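Local atomic coordinates of putative amidohydrolase (Unidentified, PDB entry 3FEQ), a protein that probably hydrolyses dipeptides that end in proline, as a zinc-dependent prolidase of the amidohydrolase superfamily. Residues C[126-131]-C[374-379]; C[118-123]-C[402-407]; C[164-169]-C[175-180]. One frame throughout, in Å; residues are numbered along the deposited sequence.

Contact 1 of 3, residues C[126-131]-C[374-379]; sequences GPRIFP and IADLVV
A buried salt bridge between R128 and D376 joins strand 128-129, which runs parallel to strand 102-107 in the TIM-barrel part of the chain, to the turn leading into strand 377-380. NH1 of R128 lies 2.8 Å from OD2 of D376. The hydrogen bond within this pair is weak, because the N-H...O angle is only 124°. OD2 sits at the edge of the guanidinium, near its plane, and the carboxylate plane is turned 20° from it. The other oxygen, OD1, is 3.6 Å from NH1 and instead accepts a hydrogen bond from the backbone N of R404. The carboxylate is therefore held from two directions, and the nearby arginine probably helps keep it ionised. R128 reaches across with CG anti to the backbone N (chi1 168°), then bends at chi3 to bring NH1 round to the acid. I374 approaches the guanidinium obliquely, its CG2 4.1 Å from NH1 of R128. I374 and D376 flank A375, the centre of an inverse gamma turn closed by D376 N and I374 O, 2.8 Å apart. This turn brings both side chains to the arginine. Strand 102-107 lies alongside. T103 and V105 bond to the backbone of R128, and T103 and S104 touch the D376 side chain. P127 and I129 pack on helix 90-99.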
ATOM      1  N   GLY C 126      13.482 -39.100  12.145  1.00 32.19           N
ATOM      2  CA  GLY C 126      12.284 -38.777  12.913  1.00 25.07           C
ATOM      3  C   GLY C 126      11.057 -39.521  12.424  1.00 28.08           C
ATOM      4  O   GLY C 126      11.131 -40.229  11.423  1.00 26.64           O
ATOM      5  N   PRO C 127       9.924 -39.389  13.148  1.00 26.00           N
ATOM      6  CA  PRO C 127       8.674 -40.044  12.773  1.00 28.26           C
ATOM      7  C   PRO C 127       8.136 -39.427  11.507  1.00 35.01           C
ATOM      8  O   PRO C 127       8.569 -38.336  11.143  1.00 34.16           O
ATOM      9  CB  PRO C 127       7.734 -39.701  13.931  1.00 32.64           C
ATOM     10  CG  PRO C 127       8.633 -39.236  15.038  1.00 29.07           C
ATOM     11  CD  PRO C 127       9.781 -38.605  14.386  1.00 17.93           C
ATOM     12  N   ARG C 128       7.219 -40.123  10.842  1.00 33.51           N
ATOM     13  CA  ARG C 128       6.421 -39.529   9.776  1.00 36.83           C
ATOM     14  C   ARG C 128       5.617 -38.423  10.409  1.00 37.61           C
ATOM     15  O   ARG C 128       5.156 -38.564  11.540  1.00 37.19           O
ATOM     16  CB  ARG C 128       5.498 -40.562   9.118  1.00 35.03           C
ATOM     17  CG  ARG C 128       4.431 -39.978   8.186  1.00 54.34           C
ATOM     18  CD  ARG C 128       3.674 -41.058   7.424  1.00 56.09           C
ATOM     19  NE  ARG C 128       3.864 -42.373   8.021  1.00 69.63           N
ATOM     20  CZ  ARG C 128       4.417 -43.408   7.394  1.00 85.33           C
ATOM     21  NH1 ARG C 128       4.561 -44.563   8.032  1.00 85.50           N
ATOM     22  NH2 ARG C 128       4.812 -43.296   6.128  1.00 94.05           N
ATOM     23  N   ILE C 129       5.522 -37.296   9.708  1.00 41.62           N
ATOM     24  CA  ILE C 129       4.785 -36.143  10.201  1.00 36.44           C
ATOM     25  C   ILE C 129       3.473 -35.952   9.421  1.00 38.57           C
ATOM     26  O   ILE C 129       3.446 -36.038   8.183  1.00 34.07           O
ATOM     27  CB  ILE C 129       5.649 -34.869  10.154  1.00 31.52           C
ATOM     28  CG1 ILE C 129       6.966 -35.087  10.901  1.00 39.77           C
ATOM     29  CG2 ILE C 129       4.932 -33.707  10.802  1.00 35.07           C
ATOM     30  CD1 ILE C 129       8.035 -34.031  10.620  1.00 28.91           C
ATOM     31  N   PHE C 130       2.385 -35.748  10.161  1.00 28.49           N
ATOM     32  CA  PHE C 130       1.149 -35.242   9.587  1.00 35.95           C
ATOM     33  C   PHE C 130       0.973 -33.777   9.951  1.00 40.02           C
ATOM     34  O   PHE C 130       0.360 -33.460  10.974  1.00 41.56           O
ATOM     35  CB  PHE C 130      -0.049 -36.062  10.063  1.00 32.66           C
ATOM     36  CG  PHE C 130      -0.040 -37.482   9.579  1.00 30.71           C
ATOM     37  CD1 PHE C 130       0.427 -38.504  10.390  1.00 29.93           C
ATOM     38  CD2 PHE C 130      -0.488 -37.795   8.311  1.00 40.71           C
ATOM     39  CE1 PHE C 130       0.459 -39.803   9.942  1.00 30.05           C
ATOM     40  CE2 PHE C 130      -0.468 -39.098   7.855  1.00 37.73           C
ATOM     41  CZ  PHE C 130       0.007 -40.103   8.669  1.00 40.64           C
ATOM     42  N   PRO C 131       1.476 -32.874   9.090  1.00 35.63           N
ATOM     43  CA  PRO C 131       1.596 -31.478   9.455  1.00 35.40           C
ATOM     44  C   PRO C 131       0.257 -30.749   9.391  1.00 38.00           C
ATOM     45  O   PRO C 131      -0.590 -31.049   8.540  1.00 41.42           O
ATOM     46  CB  PRO C 131       2.555 -30.933   8.406  1.00 27.89           C
ATOM     47  CG  PRO C 131       2.276 -31.740   7.210  1.00 35.65           C
ATOM     48  CD  PRO C 131       1.888 -33.110   7.698  1.00 33.29           C
ATOM     49  N   ILE C 374       1.543 -50.992   6.563  1.00 47.47           N
ATOM     50  CA  ILE C 374       2.879 -50.409   6.447  1.00 46.05           C
ATOM     51  C   ILE C 374       3.775 -50.851   7.604  1.00 46.14           C
ATOM     52  O   ILE C 374       3.324 -50.954   8.746  1.00 42.70           O
ATOM     53  CB  ILE C 374       2.806 -48.881   6.428  1.00 40.72           C
ATOM     54  CG1 ILE C 374       1.900 -48.415   5.295  1.00 42.58           C
ATOM     55  CG2 ILE C 374       4.183 -48.275   6.314  1.00 41.45           C
ATOM     56  CD1 ILE C 374       1.595 -46.948   5.344  1.00 61.72           C
ATOM     57  N   ALA C 375       5.048 -51.089   7.304  1.00 37.12           N
ATOM     58  CA  ALA C 375       5.927 -51.774   8.220  1.00 36.25           C
ATOM     59  C   ALA C 375       6.539 -50.833   9.248  1.00 48.26           C
ATOM     60  O   ALA C 375       7.764 -50.653   9.311  1.00 48.78           O
ATOM     61  CB  ALA C 375       6.984 -52.505   7.465  1.00 39.22           C
ATOM     62  N   ASP C 376       5.669 -50.254  10.069  1.00 54.00           N
ATOM     63  CA  ASP C 376       6.083 -49.408  11.178  1.00 53.06           C
ATOM     64  C   ASP C 376       5.960 -50.214  12.458  1.00 49.33           C
ATOM     65  O   ASP C 376       4.870 -50.375  12.994  1.00 51.63           O
ATOM     66  CB  ASP C 376       5.205 -48.154  11.252  1.00 58.48           C
ATOM     67  CG  ASP C 376       5.631 -47.065  10.261  1.00 67.60           C
ATOM     68  OD1 ASP C 376       6.461 -47.349   9.370  1.00 72.87           O
ATOM     69  OD2 ASP C 376       5.124 -45.923  10.368  1.00 66.73           O
ATOM     70  N   LEU C 377       7.080 -50.760  12.911  1.00 48.61           N
ATOM     71  CA  LEU C 377       7.082 -51.702  14.019  1.00 47.94           C
ATOM     72  C   LEU C 377       7.974 -51.245  15.147  1.00 48.94           C
ATOM     73  O   LEU C 377       9.001 -50.595  14.933  1.00 49.58           O
ATOM     74  CB  LEU C 377       7.557 -53.084  13.567  1.00 54.22           C
ATOM     75  CG  LEU C 377       6.600 -54.032  12.835  1.00 63.45           C
ATOM     76  CD1 LEU C 377       5.133 -53.709  13.124  1.00 57.20           C
ATOM     77  CD2 LEU C 377       6.886 -54.009  11.339  1.00 58.56           C
ATOM     78  N   VAL C 378       7.591 -51.635  16.353  1.00 50.80           N
ATOM     79  CA  VAL C 378       8.422 -51.462  17.523  1.00 50.29           C
ATOM     80  C   VAL C 378       8.675 -52.841  18.096  1.00 50.70           C
ATOM     81  O   VAL C 378       7.779 -53.684  18.113  1.00 46.33           O
ATOM     82  CB  VAL C 378       7.720 -50.585  18.565  1.00 49.54           C
ATOM     83  CG1 VAL C 378       8.416 -50.678  19.892  1.00 54.92           C
ATOM     84  CG2 VAL C 378       7.705 -49.160  18.105  1.00 60.15           C
ATOM     85  N   VAL C 379       9.915 -53.088  18.503  1.00 50.32           N
ATOM     86  CA  VAL C 379      10.243 -54.304  19.214  1.00 47.35           C
ATOM     87  C   VAL C 379      10.579 -54.034  20.676  1.00 49.07           C
ATOM     88  O   VAL C 379      11.469 -53.255  21.000  1.00 46.34           O
ATOM     89  CB  VAL C 379      11.337 -55.099  18.506  1.00 45.43           C
ATOM     90  CG1 VAL C 379      11.889 -56.176  19.414  1.00 49.59           C
ATOM     91  CG2 VAL C 379      10.788 -55.705  17.240  1.00 32.43           C
TER

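Contact 2 of 3, residues C[118-123]-C[402-407]; sequences AVETGL and LQRGTL
E120 and R404 meet where helix 113-120 ends in a Schellman motif beside the beta hairpin of strands 398-403 and 406-410. The first segment starts in the last helical turn. The carbonyl O of A118 accepts the outer bond of the motif from L123 N, at 2.7 Å. V119 supplies the inner one, its O lying 2.9 Å from G122 N. E120 follows, and its carbonyl O receives NH2 of R404 at 3.1 Å. This bond is weak, with an N-H...O angle of 134°, although the oxygen lies at the guanidinium edge, near its plane. A carbonyl at the C-terminal end of a helix carries partial negative charge, which probably suits the arginine. T121 OG1 turns back to the O of Q117. G122 then leaves the helix with positive phi (77°). A118 and L123 pack on L85 and R89, respectively, of a neighbouring subunit. On the other side, R404 and G405 form the two-residue hairpin turn, flanked by the paired Q403 and T406. The R404 chain bends at chi3, carrying its guanidinium across to the helix end while NH1 makes a salt bridge to E32. The E120 carboxylate extends elsewhere. Its plane stands 70° from the guanidinium, and OE1 of E120 stays 5.7 Å from NH2 of R404.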
ATOM      1  N   ALA C 118      11.422 -33.942   4.564  1.00 39.48           N
ATOM      2  CA  ALA C 118      12.748 -34.191   5.093  1.00 34.03           C
ATOM      3  C   ALA C 118      12.873 -35.571   5.744  1.00 38.38           C
ATOM      4  O   ALA C 118      13.884 -36.252   5.558  1.00 44.26           O
ATOM      5  CB  ALA C 118      13.132 -33.101   6.070  1.00 35.02           C
ATOM      6  N   VAL C 119      11.853 -35.999   6.486  1.00 31.40           N
ATOM      7  CA  VAL C 119      11.894 -37.341   7.042  1.00 31.93           C
ATOM      8  C   VAL C 119      11.611 -38.405   6.000  1.00 36.37           C
ATOM      9  O   VAL C 119      12.309 -39.405   5.967  1.00 49.01           O
ATOM     10  CB  VAL C 119      11.052 -37.537   8.335  1.00 35.11           C
ATOM     11  CG1 VAL C 119      11.232 -36.366   9.258  1.00 14.40           C
ATOM     12  CG2 VAL C 119       9.568 -37.789   8.039  1.00 38.10           C
ATOM     13  N   GLU C 120      10.668 -38.144   5.094  1.00 39.22           N
ATOM     14  CA  GLU C 120      10.280 -39.125   4.074  1.00 46.97           C
ATOM     15  C   GLU C 120      11.357 -39.431   3.048  1.00 46.35           C
ATOM     16  O   GLU C 120      11.433 -40.539   2.539  1.00 54.31           O
ATOM     17  CB  GLU C 120       9.005 -38.702   3.354  1.00 52.01           C
ATOM     18  CG  GLU C 120       7.752 -39.304   3.966  1.00 78.14           C
ATOM     19  CD  GLU C 120       6.477 -38.751   3.363  1.00 90.66           C
ATOM     20  OE1 GLU C 120       6.432 -38.587   2.122  1.00 93.30           O
ATOM     21  OE2 GLU C 120       5.521 -38.491   4.133  1.00 91.00           O
ATOM     22  N   THR C 121      12.181 -38.449   2.728  1.00 40.16           N
ATOM     23  CA  THR C 121      13.289 -38.684   1.836  1.00 37.38           C
ATOM     24  C   THR C 121      14.520 -39.086   2.640  1.00 41.25           C
ATOM     25  O   THR C 121      15.587 -39.345   2.086  1.00 48.52           O
ATOM     26  CB  THR C 121      13.587 -37.440   1.021  1.00 38.10           C
ATOM     27  OG1 THR C 121      13.890 -36.358   1.905  1.00 50.67           O
ATOM     28  CG2 THR C 121      12.386 -37.075   0.180  1.00 37.28           C
ATOM     29  N   GLY C 122      14.369 -39.126   3.955  1.00 38.51           N
ATOM     30  CA  GLY C 122      15.421 -39.618   4.819  1.00 30.64           C
ATOM     31  C   GLY C 122      16.533 -38.619   5.004  1.00 44.95           C
ATOM     32  O   GLY C 122      17.664 -38.996   5.294  1.00 57.57           O
ATOM     33  N   LEU C 123      16.229 -37.336   4.849  1.00 46.48           N
ATOM     34  CA  LEU C 123      17.251 -36.305   5.020  1.00 45.15           C
ATOM     35  C   LEU C 123      17.474 -36.078   6.505  1.00 44.22           C
ATOM     36  O   LEU C 123      18.509 -35.564   6.930  1.00 46.16           O
ATOM     37  CB  LEU C 123      16.823 -35.004   4.344  1.00 44.77           C
ATOM     38  CG  LEU C 123      17.900 -34.267   3.548  1.00 50.12           C
ATOM     39  CD1 LEU C 123      18.507 -35.183   2.508  1.00 58.46           C
ATOM     40  CD2 LEU C 123      17.304 -33.058   2.868  1.00 58.19           C
ATOM     41  N   LEU C 402      11.318 -50.141  13.522  1.00 44.79           N
ATOM     42  CA  LEU C 402      11.286 -50.234  12.077  1.00 50.38           C
ATOM     43  C   LEU C 402      10.341 -49.199  11.509  1.00 53.40           C
ATOM     44  O   LEU C 402       9.241 -48.998  12.024  1.00 58.92           O
ATOM     45  CB  LEU C 402      10.830 -51.621  11.644  1.00 53.67           C
ATOM     46  CG  LEU C 402      11.931 -52.605  11.274  1.00 52.70           C
ATOM     47  CD1 LEU C 402      12.651 -53.069  12.515  1.00 46.03           C
ATOM     48  CD2 LEU C 402      11.330 -53.774  10.535  1.00 57.11           C
ATOM     49  N   GLN C 403      10.756 -48.563  10.425  1.00 47.63           N
ATOM     50  CA  GLN C 403       9.934 -47.550   9.791  1.00 49.86           C
ATOM     51  C   GLN C 403       9.861 -47.804   8.286  1.00 44.28           C
ATOM     52  O   GLN C 403      10.885 -47.969   7.637  1.00 39.30           O
ATOM     53  CB  GLN C 403      10.518 -46.172  10.096  1.00 55.78           C
ATOM     54  CG  GLN C 403       9.530 -45.029  10.064  1.00 58.03           C
ATOM     55  CD  GLN C 403      10.081 -43.765  10.696  1.00 56.58           C
ATOM     56  OE1 GLN C 403       9.331 -42.982  11.269  1.00 74.72           O
ATOM     57  NE2 GLN C 403      11.388 -43.563  10.602  1.00 32.99           N
ATOM     58  N   ARG C 404       8.646 -47.890   7.754  1.00 42.87           N
ATOM     59  CA  ARG C 404       8.434 -48.242   6.350  1.00 59.54           C
ATOM     60  C   ARG C 404       9.423 -49.291   5.831  1.00 61.97           C
ATOM     61  O   ARG C 404      10.192 -49.044   4.897  1.00 58.92           O
ATOM     62  CB  ARG C 404       8.451 -46.991   5.460  1.00 66.44           C
ATOM     63  CG  ARG C 404       7.132 -46.221   5.432  1.00 70.16           C
ATOM     64  CD  ARG C 404       7.084 -45.207   4.303  1.00 67.49           C
ATOM     65  NE  ARG C 404       8.053 -44.130   4.495  1.00 73.31           N
ATOM     66  CZ  ARG C 404       8.986 -43.791   3.613  1.00 67.94           C
ATOM     67  NH1 ARG C 404       9.079 -44.436   2.460  1.00 74.80           N
ATOM     68  NH2 ARG C 404       9.817 -42.796   3.875  1.00 61.27           N
ATOM     69  N   GLY C 405       9.424 -50.454   6.471  1.00 64.97           N
ATOM     70  CA  GLY C 405      10.279 -51.540   6.040  1.00 62.91           C
ATOM     71  C   GLY C 405      11.639 -51.526   6.701  1.00 62.44           C
ATOM     72  O   GLY C 405      12.092 -52.543   7.203  1.00 75.47           O
ATOM     73  N   THR C 406      12.302 -50.380   6.708  1.00 59.22           N
ATOM     74  CA  THR C 406      13.700 -50.348   7.128  1.00 57.38           C
ATOM     75  C   THR C 406      13.916 -50.133   8.638  1.00 55.69           C
ATOM     76  O   THR C 406      13.074 -49.567   9.327  1.00 59.97           O
ATOM     77  CB  THR C 406      14.533 -49.359   6.288  1.00 52.01           C
ATOM     78  OG1 THR C 406      15.136 -48.407   7.161  1.00 55.94           O
ATOM     79  CG2 THR C 406      13.662 -48.632   5.261  1.00 46.86           C
ATOM     80  N   LEU C 407      15.040 -50.624   9.143  1.00 56.97           N
ATOM     81  CA  LEU C 407      15.348 -50.546  10.566  1.00 60.90           C
ATOM     82  C   LEU C 407      16.048 -49.222  10.877  1.00 56.78           C
ATOM     83  O   LEU C 407      17.000 -48.846  10.211  1.00 56.83           O
ATOM     84  CB  LEU C 407      16.215 -51.748  10.985  1.00 60.13           C
ATOM     85  CG  LEU C 407      16.953 -51.694  12.327  1.00 61.74           C
ATOM     86  CD1 LEU C 407      16.092 -52.223  13.446  1.00 57.66           C
ATOM     87  CD2 LEU C 407      18.266 -52.446  12.271  1.00 54.77           C
TER

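Contact 3 of 3, residues C[164-169]-C[175-180]; sequences IARVVD and RLAVRE
The backbones of V168 and A177 come nearest, their CA atoms 7.4 Å apart, where the chain leaves strand 165-167, turns and packs helix 171-184 back beside it. This is a local beta-alpha unit, with strand 135-137 parallel to 165-167. The main link is a salt bridge from R166 to E180. R166 sets out with CG between the backbone N and the carbonyl carbon (chi1 51°), and its chain then bends at chi3 to present the guanidinium to the helix. Both terminal nitrogens of R166 grip one oxygen, OE2 of E180, with NH1 at 2.8 Å and NH2 at 2.9 Å. Both N-H...O angles are 144°. OE2 lies in the guanidinium plane and is met nearly end-on, while the two flat groups are almost coplanar, 8° apart. NH1 also forms a salt bridge with E181, so the arginine serves two neighbouring acids of the helix. A177 projects its CB over one guanidinium face, 3.6 Å from NH1 of R166 and set toward the rim. The apolar part of the contact is V168 against A177. Both valine methyls reach the same alanine CB, with V168 CG1 4.0 Å and V168 CG2 4.1 Å from A177 CB.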
ATOM      1  N   ILE C 164       3.921 -21.316  16.126  1.00 24.19           N
ATOM      2  CA  ILE C 164       2.881 -22.343  16.228  1.00 33.55           C
ATOM      3  C   ILE C 164       1.608 -21.978  15.440  1.00 27.52           C
ATOM      4  O   ILE C 164       1.035 -22.807  14.745  1.00 18.32           O
ATOM      5  CB  ILE C 164       2.552 -22.627  17.720  1.00 35.91           C
ATOM      6  CG1 ILE C 164       3.759 -23.266  18.395  1.00 39.81           C
ATOM      7  CG2 ILE C 164       1.350 -23.525  17.884  1.00 24.46           C
ATOM      8  CD1 ILE C 164       4.381 -24.398  17.604  1.00 36.95           C
ATOM      9  N   ALA C 165       1.201 -20.719  15.513  1.00 31.89           N
ATOM     10  CA  ALA C 165      -0.067 -20.302  14.937  1.00 31.65           C
ATOM     11  C   ALA C 165       0.058 -19.128  13.984  1.00 23.90           C
ATOM     12  O   ALA C 165       1.122 -18.537  13.852  1.00 36.18           O
ATOM     13  CB  ALA C 165      -1.065 -19.976  16.045  1.00 26.71           C
ATOM     14  N   ARG C 166      -1.044 -18.817  13.310  1.00 28.42           N
ATOM     15  CA  ARG C 166      -1.265 -17.524  12.661  1.00 22.27           C
ATOM     16  C   ARG C 166      -2.597 -16.892  13.120  1.00 26.17           C
ATOM     17  O   ARG C 166      -3.562 -17.587  13.442  1.00 18.61           O
ATOM     18  CB  ARG C 166      -1.286 -17.705  11.140  1.00 22.00           C
ATOM     19  CG  ARG C 166      -2.233 -18.810  10.654  1.00 25.78           C
ATOM     20  CD  ARG C 166      -2.124 -19.041   9.150  1.00 26.86           C
ATOM     21  NE  ARG C 166      -2.404 -17.829   8.387  1.00 29.49           N
ATOM     22  CZ  ARG C 166      -2.573 -17.798   7.067  1.00 32.84           C
ATOM     23  NH1 ARG C 166      -2.492 -18.911   6.347  1.00 35.80           N
ATOM     24  NH2 ARG C 166      -2.842 -16.653   6.467  1.00 12.66           N
ATOM     25  N   VAL C 167      -2.648 -15.571  13.140  1.00 21.37           N
ATOM     26  CA  VAL C 167      -3.878 -14.889  13.461  1.00 19.37           C
ATOM     27  C   VAL C 167      -4.658 -14.556  12.194  1.00 26.56           C
ATOM     28  O   VAL C 167      -4.169 -13.870  11.301  1.00 34.79           O
ATOM     29  CB  VAL C 167      -3.613 -13.608  14.256  1.00 22.47           C
ATOM     30  CG1 VAL C 167      -4.938 -13.023  14.743  1.00 19.21           C
ATOM     31  CG2 VAL C 167      -2.689 -13.906  15.444  1.00 29.80           C
ATOM     32  N   VAL C 168      -5.870 -15.070  12.108  1.00 27.52           N
ATOM     33  CA  VAL C 168      -6.784 -14.702  11.042  1.00 27.35           C
ATOM     34  C   VAL C 168      -8.165 -14.638  11.628  1.00 30.19           C
ATOM     35  O   VAL C 168      -8.543 -15.466  12.453  1.00 25.39           O
ATOM     36  CB  VAL C 168      -6.840 -15.737   9.897  1.00 26.38           C
ATOM     37  CG1 VAL C 168      -5.803 -15.442   8.852  1.00 41.13           C
ATOM     38  CG2 VAL C 168      -6.709 -17.146  10.420  1.00 29.15           C
ATOM     39  N   ASP C 169      -8.914 -13.646  11.179  1.00 35.08           N
ATOM     40  CA  ASP C 169     -10.260 -13.433  11.638  1.00 37.18           C
ATOM     41  C   ASP C 169     -11.145 -13.320  10.415  1.00 37.14           C
ATOM     42  O   ASP C 169     -10.678 -12.936   9.325  1.00 27.24           O
ATOM     43  CB  ASP C 169     -10.334 -12.144  12.465  1.00 40.95           C
ATOM     44  CG  ASP C 169      -9.321 -12.113  13.601  1.00 49.51           C
ATOM     45  OD1 ASP C 169      -9.717 -12.414  14.759  1.00 46.26           O
ATOM     46  OD2 ASP C 169      -8.136 -11.789  13.323  1.00 37.38           O
ATOM     47  N   ARG C 175     -11.246 -18.722   5.391  1.00 12.34           N
ATOM     48  CA  ARG C 175     -11.495 -19.578   4.231  1.00 20.62           C
ATOM     49  C   ARG C 175     -10.236 -19.598   3.403  1.00 25.53           C
ATOM     50  O   ARG C 175      -9.705 -20.662   3.089  1.00 28.78           O
ATOM     51  CB  ARG C 175     -12.641 -19.022   3.382  1.00 27.95           C
ATOM     52  CG  ARG C 175     -13.701 -20.047   3.030  1.00 38.37           C
ATOM     53  CD  ARG C 175     -14.411 -19.701   1.739  1.00 38.06           C
ATOM     54  NE  ARG C 175     -15.563 -18.819   1.917  1.00 33.18           N
ATOM     55  CZ  ARG C 175     -16.726 -19.182   2.460  1.00 40.97           C
ATOM     56  NH1 ARG C 175     -17.730 -18.314   2.533  1.00 46.57           N
ATOM     57  NH2 ARG C 175     -16.883 -20.398   2.953  1.00 32.73           N
ATOM     58  N   LEU C 176      -9.774 -18.393   3.064  1.00 29.54           N
ATOM     59  CA  LEU C 176      -8.496 -18.177   2.435  1.00 21.95           C
ATOM     60  C   LEU C 176      -7.345 -18.820   3.212  1.00 24.40           C
ATOM     61  O   LEU C 176      -6.586 -19.609   2.644  1.00 25.25           O
ATOM     62  CB  LEU C 176      -8.261 -16.684   2.241  1.00 32.54           C
ATOM     63  CG  LEU C 176      -6.977 -16.326   1.508  1.00 27.20           C
ATOM     64  CD1 LEU C 176      -6.958 -16.963   0.126  1.00 11.34           C
ATOM     65  CD2 LEU C 176      -6.884 -14.830   1.415  1.00 35.77           C
ATOM     66  N   ALA C 177      -7.246 -18.573   4.517  1.00 15.95           N
ATOM     67  CA  ALA C 177      -6.165 -19.246   5.273  1.00 15.87           C
ATOM     68  C   ALA C 177      -6.164 -20.774   5.176  1.00 23.16           C
ATOM     69  O   ALA C 177      -5.098 -21.376   5.056  1.00 29.52           O
ATOM     70  CB  ALA C 177      -6.121 -18.801   6.703  1.00  9.73           C
ATOM     71  N   VAL C 178      -7.343 -21.403   5.223  1.00 26.85           N
ATOM     72  CA  VAL C 178      -7.429 -22.855   5.044  1.00 15.09           C
ATOM     73  C   VAL C 178      -6.918 -23.272   3.647  1.00 17.42           C
ATOM     74  O   VAL C 178      -6.053 -24.134   3.543  1.00 27.95           O
ATOM     75  CB  VAL C 178      -8.868 -23.413   5.305  1.00 18.45           C
ATOM     76  CG1 VAL C 178      -8.948 -24.863   4.948  1.00  9.73           C
ATOM     77  CG2 VAL C 178      -9.255 -23.288   6.753  1.00 16.35           C
ATOM     78  N   ARG C 179      -7.429 -22.658   2.580  1.00 10.56           N
ATOM     79  CA  ARG C 179      -6.922 -22.931   1.234  1.00 18.65           C
ATOM     80  C   ARG C 179      -5.391 -22.731   1.137  1.00 26.79           C
ATOM     81  O   ARG C 179      -4.693 -23.551   0.568  1.00 26.84           O
ATOM     82  CB  ARG C 179      -7.649 -22.071   0.189  1.00 21.86           C
ATOM     83  CG  ARG C 179      -9.130 -22.304   0.159  1.00 14.99           C
ATOM     84  CD  ARG C 179      -9.837 -21.502  -0.911  1.00 23.36           C
ATOM     85  NE  ARG C 179     -11.291 -21.724  -0.890  1.00 26.61           N
ATOM     86  CZ  ARG C 179     -12.204 -20.863  -1.348  1.00 32.04           C
ATOM     87  NH1 ARG C 179     -11.839 -19.707  -1.896  1.00 35.65           N
ATOM     88  NH2 ARG C 179     -13.495 -21.168  -1.280  1.00 32.20           N
ATOM     89  N   GLU C 180      -4.871 -21.667   1.738  1.00 20.68           N
ATOM     90  CA  GLU C 180      -3.438 -21.435   1.758  1.00 36.83           C
ATOM     91  C   GLU C 180      -2.726 -22.592   2.416  1.00 34.14           C
ATOM     92  O   GLU C 180      -1.686 -23.047   1.925  1.00 34.57           O
ATOM     93  CB  GLU C 180      -3.093 -20.137   2.506  1.00 45.98           C
ATOM     94  CG  GLU C 180      -3.381 -18.842   1.737  1.00 48.68           C
ATOM     95  CD  GLU C 180      -3.352 -17.600   2.624  1.00 57.97           C
ATOM     96  OE1 GLU C 180      -3.435 -16.473   2.082  1.00 72.15           O
ATOM     97  OE2 GLU C 180      -3.250 -17.747   3.863  1.00 69.58           O
TER

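Overall arrangement
Contacts 1 and 2 are neighbours, their centres about 8 Å apart. Helix 113-120 leads into strand 128-129, while strands 377-380 and 398-403 pair antiparallel. L377 O and L402 N, 2.8 Å apart, probably form one hydrogen bond of that pairing. Contact 1 is nested inside the chain loop closed by contact 2, and contact 3 lies within both. In space contact 3 is distant, its centre about 28 Å from that of contact 1 and 30 Å from that of contact 2. Its R166 side chain is about 14 Å from a zinc ion, and I164 touches the zinc ligand H67. Strand 377-380 pairs with strand 56-66, which carries the ligand H65.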